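Long-range contacts in 3-oxoacyl-(Acyl-carrier protein) synthase (Burkholderia xenovorans, PDB 4EFI), which probably catalyses the condensation of an acyl group with malonyl-acyl carrier protein, as 3-oxoacyl-(acyl-carrier protein) synthases of the thiolase superfamily do: residues 95-100 with 155-160; 190-195 with 254-259. One frame throughout, in Å; residues are numbered along the deposited sequence.

Interaction 1 of 2, residues 95-100 with 155-160; sequences SQTPNY and GDTISK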
loop_
_atom_site.group_PDB
_atom_site.type_symbol
_atom_site.label_atom_id
_atom_site.label_comp_id
_atom_site.label_asym_id
_atom_site.label_seq_id
_atom_site.Cartn_x
_atom_site.Cartn_y
_atom_site.Cartn_z
ATOM N N SER A 95 -5.598 -6.637 0.956
ATOM C CA SER A 95 -4.428 -7.466 1.140
ATOM C C SER A 95 -4.380 -8.540 0.071
ATOM O O SER A 95 -5.416 -8.914 -0.497
ATOM C CB SER A 95 -4.475 -8.152 2.493
ATOM O OG SER A 95 -3.300 -8.931 2.752
ATOM N N GLN A 96 -3.182 -9.037 -0.205
ATOM C CA GLN A 96 -2.984 -10.200 -1.059
ATOM C C GLN A 96 -2.612 -11.446 -0.244
ATOM O O GLN A 96 -2.385 -12.499 -0.831
ATOM C CB GLN A 96 -1.889 -9.888 -2.069
ATOM C CG GLN A 96 -2.252 -8.710 -2.943
ATOM C CD GLN A 96 -1.113 -8.208 -3.784
ATOM O OE1 GLN A 96 -1.195 -8.214 -5.003
ATOM N NE2 GLN A 96 -0.073 -7.741 -3.138
ATOM N N THR A 97 -2.551 -11.306 1.086
ATOM C CA THR A 97 -2.076 -12.377 1.954
ATOM C C THR A 97 -3.040 -12.631 3.123
ATOM O O THR A 97 -2.671 -12.536 4.288
ATOM C CB THR A 97 -0.607 -12.146 2.397
ATOM O OG1 THR A 97 -0.440 -10.813 2.927
ATOM C CG2 THR A 97 0.335 -12.339 1.207
ATOM N N PRO A 98 -4.288 -12.956 2.799
ATOM C CA PRO A 98 -5.300 -13.200 3.832
ATOM C C PRO A 98 -5.017 -14.457 4.675
ATOM O O PRO A 98 -4.305 -15.357 4.238
ATOM C CB PRO A 98 -6.569 -13.389 3.010
ATOM C CG PRO A 98 -6.082 -13.974 1.726
ATOM C CD PRO A 98 -4.800 -13.256 1.447
ATOM N N ASN A 99 -5.670 -14.542 5.830
ATOM C CA ASN A 99 -5.461 -15.685 6.714
ATOM C C ASN A 99 -5.880 -17.009 6.080
ATOM O O ASN A 99 -5.153 -18.004 6.147
ATOM C CB ASN A 99 -6.273 -15.519 8.019
ATOM C CG ASN A 99 -5.661 -14.540 8.988
ATOM O OD1 ASN A 99 -4.692 -13.847 8.671
ATOM N ND2 ASN A 99 -6.235 -14.458 10.177
ATOM N N TYR A 100 -7.097 -17.017 5.516
ATOM C CA TYR A 100 -7.754 -18.229 5.037
ATOM C C TYR A 100 -8.298 -18.033 3.630
ATOM O O TYR A 100 -8.576 -16.909 3.208
ATOM C CB TYR A 100 -8.970 -18.625 5.922
ATOM C CG TYR A 100 -8.662 -18.584 7.396
ATOM C CD1 TYR A 100 -7.701 -19.409 7.939
ATOM C CD2 TYR A 100 -9.279 -17.667 8.223
ATOM C CE1 TYR A 100 -7.374 -19.349 9.282
ATOM C CE2 TYR A 100 -8.968 -17.600 9.577
ATOM C CZ TYR A 100 -8.009 -18.446 10.088
ATOM O OH TYR A 100 -7.648 -18.386 11.434
ATOM N N GLY A 155 -2.682 -4.165 4.368
ATOM C CA GLY A 155 -1.454 -4.803 4.820
ATOM C C GLY A 155 -1.112 -6.025 4.007
ATOM O O GLY A 155 -1.940 -6.568 3.274
ATOM N N ASP A 156 0.124 -6.483 4.152
ATOM C CA ASP A 156 0.576 -7.651 3.407
ATOM C C ASP A 156 1.782 -8.250 4.100
ATOM O O ASP A 156 2.541 -7.538 4.788
ATOM C CB ASP A 156 0.991 -7.272 1.977
ATOM C CG ASP A 156 0.039 -7.778 0.909
ATOM O OD1 ASP A 156 -0.687 -8.773 1.097
ATOM O OD2 ASP A 156 0.034 -7.146 -0.164
ATOM N N THR A 157 1.983 -9.542 3.891
ATOM C CA THR A 157 3.246 -10.189 4.251
ATOM C C THR A 157 3.781 -10.869 2.982
ATOM O O THR A 157 3.801 -12.087 2.862
ATOM C CB THR A 157 3.116 -11.211 5.393
ATOM O OG1 THR A 157 2.210 -12.246 5.014
ATOM C CG2 THR A 157 2.597 -10.560 6.666
ATOM N N ILE A 158 4.219 -10.069 2.014
ATOM C CA ILE A 158 4.694 -10.620 0.750
ATOM C C ILE A 158 5.923 -11.489 0.959
ATOM O O ILE A 158 6.229 -12.351 0.125
ATOM C CB ILE A 158 5.015 -9.524 -0.297
ATOM C CG1 ILE A 158 3.740 -8.775 -0.665
ATOM C CG2 ILE A 158 5.721 -10.099 -1.541
ATOM C CD1 ILE A 158 2.622 -9.637 -1.201
ATOM N N SER A 159 6.645 -11.310 2.060
ATOM C CA SER A 159 7.801 -12.169 2.316
ATOM C C SER A 159 7.425 -13.659 2.266
ATOM O O SER A 159 8.266 -14.495 1.902
ATOM C CB SER A 159 8.449 -11.844 3.666
ATOM O OG SER A 159 7.602 -12.257 4.698
ATOM N N LYS A 160 6.170 -13.987 2.562
ATOM C CA LYS A 160 5.726 -15.370 2.622
ATOM C C LYS A 160 5.524 -15.997 1.233
ATOM O O LYS A 160 5.259 -17.191 1.120
ATOM C CB LYS A 160 4.421 -15.451 3.416
ATOM C CG LYS A 160 4.522 -15.102 4.899
ATOM C CD LYS A 160 3.160 -15.337 5.575
ATOM C CE LYS A 160 3.003 -14.600 6.884
ATOM N NZ LYS A 160 3.719 -15.293 7.978
HETATM O O HOH W 1 -0.381 -12.678 5.855
#
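Where strand 90-94 gives way to a loop, beside its parallel neighbour 149-156, S95-Q96-T97 wraps round the carboxylate of D156, on the second strand. OD1 of D156 accepts two hydrogen bonds from that loop: Q96 N comes in on the syn side at 2.8 Å, and T97 OG1 on the anti side, also at 2.8 Å. The other oxygen, OD2, takes Q96 NE2 at 3.0 Å on its syn side, with an N-H...O angle of 162°. Q96 thus spans the carboxylate with backbone and side-chain N-H groups; the amide and carboxylate planes are 33° apart, and with a donor on each oxygen the carboxylate's rotation is restrained. T97 OG1 sits between its own backbone N and carbonyl carbon (chi1 51°), where it also accepts from T157 N at 2.9 Å, nearly straight. The loop itself is pinned by an ST turn, T97 N donating to S95 OG at 3.0 Å, while the same hydroxyl lies 2.8 Å from G155 O. Further out, a water donates to T97 O and bonds to T157 OG1, bridging the two segments. CD1 of I158 packs 3.8 Å from Q96 NE2. With three donors on a buried carboxylate, its negative charge is probably well stabilised. D156 OD2 also bonds to S302 OG, bringing in the loop after helix 295-298, and helix 66-81 covers S95 and T97 through A66 and T157 through L69. Backbone bonds join G155 to V94 and D156 to A176, so the contact lies within the six-stranded sheet, 149-156 running between 90-94 and 176-184.

Interaction 2 of 2, residues 190-195 with 254-259; sequences AAHFII and LDIAGR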
loop_
_atom_site.group_PDB
_atom_site.type_symbol
_atom_site.label_atom_id
_atom_site.label_comp_id
_atom_site.label_asym_id
_atom_site.label_seq_id
_atom_site.Cartn_x
_atom_site.Cartn_y
_atom_site.Cartn_z
ATOM N N ALA A 190 -12.919 18.770 -0.880
ATOM C CA ALA A 190 -13.127 17.605 -1.751
ATOM C C ALA A 190 -11.868 16.748 -1.875
ATOM O O ALA A 190 -10.746 17.262 -1.802
ATOM C CB ALA A 190 -13.570 18.041 -3.111
ATOM N N ALA A 191 -12.059 15.452 -2.088
ATOM C CA ALA A 191 -10.971 14.548 -2.406
ATOM C C ALA A 191 -11.158 14.066 -3.838
ATOM O O ALA A 191 -12.288 13.829 -4.274
ATOM C CB ALA A 191 -10.949 13.372 -1.456
ATOM N N HIS A 192 -10.061 13.925 -4.570
ATOM C CA HIS A 192 -10.090 13.496 -5.969
ATOM C C HIS A 192 -9.267 12.230 -6.147
ATOM O O HIS A 192 -8.205 12.068 -5.523
ATOM C CB HIS A 192 -9.523 14.581 -6.881
ATOM C CG HIS A 192 -10.292 15.856 -6.829
ATOM N ND1 HIS A 192 -11.352 16.120 -7.666
ATOM C CD2 HIS A 192 -10.186 16.923 -6.004
ATOM C CE1 HIS A 192 -11.852 17.310 -7.377
ATOM N NE2 HIS A 192 -11.161 17.818 -6.374
ATOM N N PHE A 193 -9.757 11.327 -6.996
ATOM C CA PHE A 193 -9.148 10.024 -7.209
ATOM C C PHE A 193 -9.209 9.675 -8.684
ATOM O O PHE A 193 -10.128 10.090 -9.395
ATOM C CB PHE A 193 -9.904 8.936 -6.458
ATOM C CG PHE A 193 -10.086 9.208 -5.000
ATOM C CD1 PHE A 193 -11.190 9.915 -4.542
ATOM C CD2 PHE A 193 -9.175 8.743 -4.063
ATOM C CE1 PHE A 193 -11.361 10.152 -3.180
ATOM C CE2 PHE A 193 -9.362 8.969 -2.715
ATOM C CZ PHE A 193 -10.442 9.686 -2.274
ATOM N N ILE A 194 -8.217 8.910 -9.134
ATOM C CA ILE A 194 -8.225 8.305 -10.472
ATOM C C ILE A 194 -7.881 6.841 -10.307
ATOM O O ILE A 194 -6.959 6.498 -9.560
ATOM C CB ILE A 194 -7.236 8.980 -11.440
ATOM C CG1 ILE A 194 -7.534 10.483 -11.531
ATOM C CG2 ILE A 194 -7.301 8.291 -12.818
ATOM C CD1 ILE A 194 -6.676 11.234 -12.549
ATOM N N ILE A 195 -8.662 5.954 -10.921
ATOM C CA ILE A 195 -8.448 4.513 -10.778
ATOM C C ILE A 195 -8.475 3.844 -12.142
ATOM O O ILE A 195 -9.452 4.004 -12.886
ATOM C CB ILE A 195 -9.499 3.844 -9.858
ATOM C CG1 ILE A 195 -9.533 4.500 -8.474
ATOM C CG2 ILE A 195 -9.208 2.356 -9.724
ATOM C CD1 ILE A 195 -10.632 3.934 -7.554
ATOM N N LEU A 254 -3.128 16.049 -10.748
ATOM C CA LEU A 254 -2.829 17.435 -10.412
ATOM C C LEU A 254 -3.844 18.362 -11.064
ATOM O O LEU A 254 -4.334 19.300 -10.436
ATOM C CB LEU A 254 -1.411 17.806 -10.848
ATOM C CG LEU A 254 -0.334 17.196 -9.944
ATOM C CD1 LEU A 254 1.067 17.469 -10.452
ATOM C CD2 LEU A 254 -0.471 17.722 -8.531
ATOM N N ASP A 255 -4.173 18.090 -12.320
ATOM C CA ASP A 255 -5.078 18.953 -13.067
ATOM C C ASP A 255 -6.476 18.975 -12.433
ATOM O O ASP A 255 -7.066 20.036 -12.255
ATOM C CB ASP A 255 -5.143 18.517 -14.540
ATOM C CG ASP A 255 -3.866 18.834 -15.312
ATOM O OD1 ASP A 255 -3.048 19.659 -14.846
ATOM O OD2 ASP A 255 -3.672 18.251 -16.403
ATOM N N ILE A 256 -7.002 17.812 -12.066
ATOM C CA ILE A 256 -8.371 17.747 -11.526
ATOM C C ILE A 256 -8.508 18.204 -10.064
ATOM O O ILE A 256 -9.593 18.595 -9.629
ATOM C CB ILE A 256 -9.027 16.348 -11.708
ATOM C CG1 ILE A 256 -8.369 15.276 -10.824
ATOM C CG2 ILE A 256 -9.011 15.950 -13.184
ATOM C CD1 ILE A 256 -9.089 13.912 -10.885
ATOM N N ALA A 257 -7.410 18.182 -9.317
ATOM C CA ALA A 257 -7.428 18.593 -7.913
ATOM C C ALA A 257 -7.277 20.107 -7.707
ATOM O O ALA A 257 -7.481 20.601 -6.598
ATOM C CB ALA A 257 -6.357 17.837 -7.139
ATOM N N GLY A 258 -6.900 20.823 -8.761
ATOM C CA GLY A 258 -6.945 22.277 -8.784
ATOM C C GLY A 258 -5.882 23.044 -8.007
ATOM O O GLY A 258 -6.001 24.265 -7.840
ATOM N N ARG A 259 -4.842 22.353 -7.551
ATOM C CA ARG A 259 -3.756 22.970 -6.783
ATOM C C ARG A 259 -2.424 22.910 -7.532
ATOM O O ARG A 259 -2.068 21.891 -8.122
ATOM C CB ARG A 259 -3.594 22.271 -5.425
ATOM C CG ARG A 259 -4.749 22.478 -4.457
ATOM C CD ARG A 259 -4.724 23.873 -3.851
ATOM N NE ARG A 259 -3.549 24.071 -3.004
ATOM C CZ ARG A 259 -3.524 23.893 -1.684
ATOM N NH1 ARG A 259 -4.615 23.527 -1.024
ATOM N NH2 ARG A 259 -2.397 24.095 -1.019
#
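H192, on strand 190-197, lays one face of its imidazole against the last turn of helix 235-257. The pi-type contact comes from A257: its CA stands 4.1 Å from the ring centroid and 26° off the normal, a CH-pi approach over the face, with CD2 the ring atom nearest to it at 3.7 Å. The polar neighbour on that same face is the carbonyl oxygen of I256, 3.4 Å above the ring plane and displaced toward the rim, where CE1 is closest.

Apolar packing makes up the rest. With CG1 between backbone N and carbonyl carbon (chi1 69°) and the chain extended beyond it, I256 brings CD1 to CG1 of I194 at 3.8 Å, the two side chains crossing obliquely; CD1 also lies 4.1 Å from H192 CB. F193 points to the other side of the sheet, where its ring meets W136 edge-to-face, while A257 also touches A340 of the adjacent strand 335-343.

This is helix packing on a sheet, consistent with the layered thiolase-type fold. The helix end is therefore held to the sheet by van der Waals and CH-pi contacts, and the I256 carbonyl would favour a more electron-poor imidazole beneath it.

Overall arrangement
From the N terminus, strand 90-94 leads into the loop of interaction 1, which the chain closes 55 residues later on leaving strand 149-156; helices 105-112 and 130-143 and strand 120-124 lie in between. The chain then runs through strand 176-184 to open interaction 2 on strand 190-197, closed 59 residues on by the end of helix 235-257. The two loops therefore follow in series, neither nested nor crossed. Interaction 1 joins the ends of adjacent strands in the six-stranded sheet, whereas interaction 2 seats a helix on the five-stranded one. Their centres are 30 Å apart, on opposite sides of the chain's centre, and they do not touch.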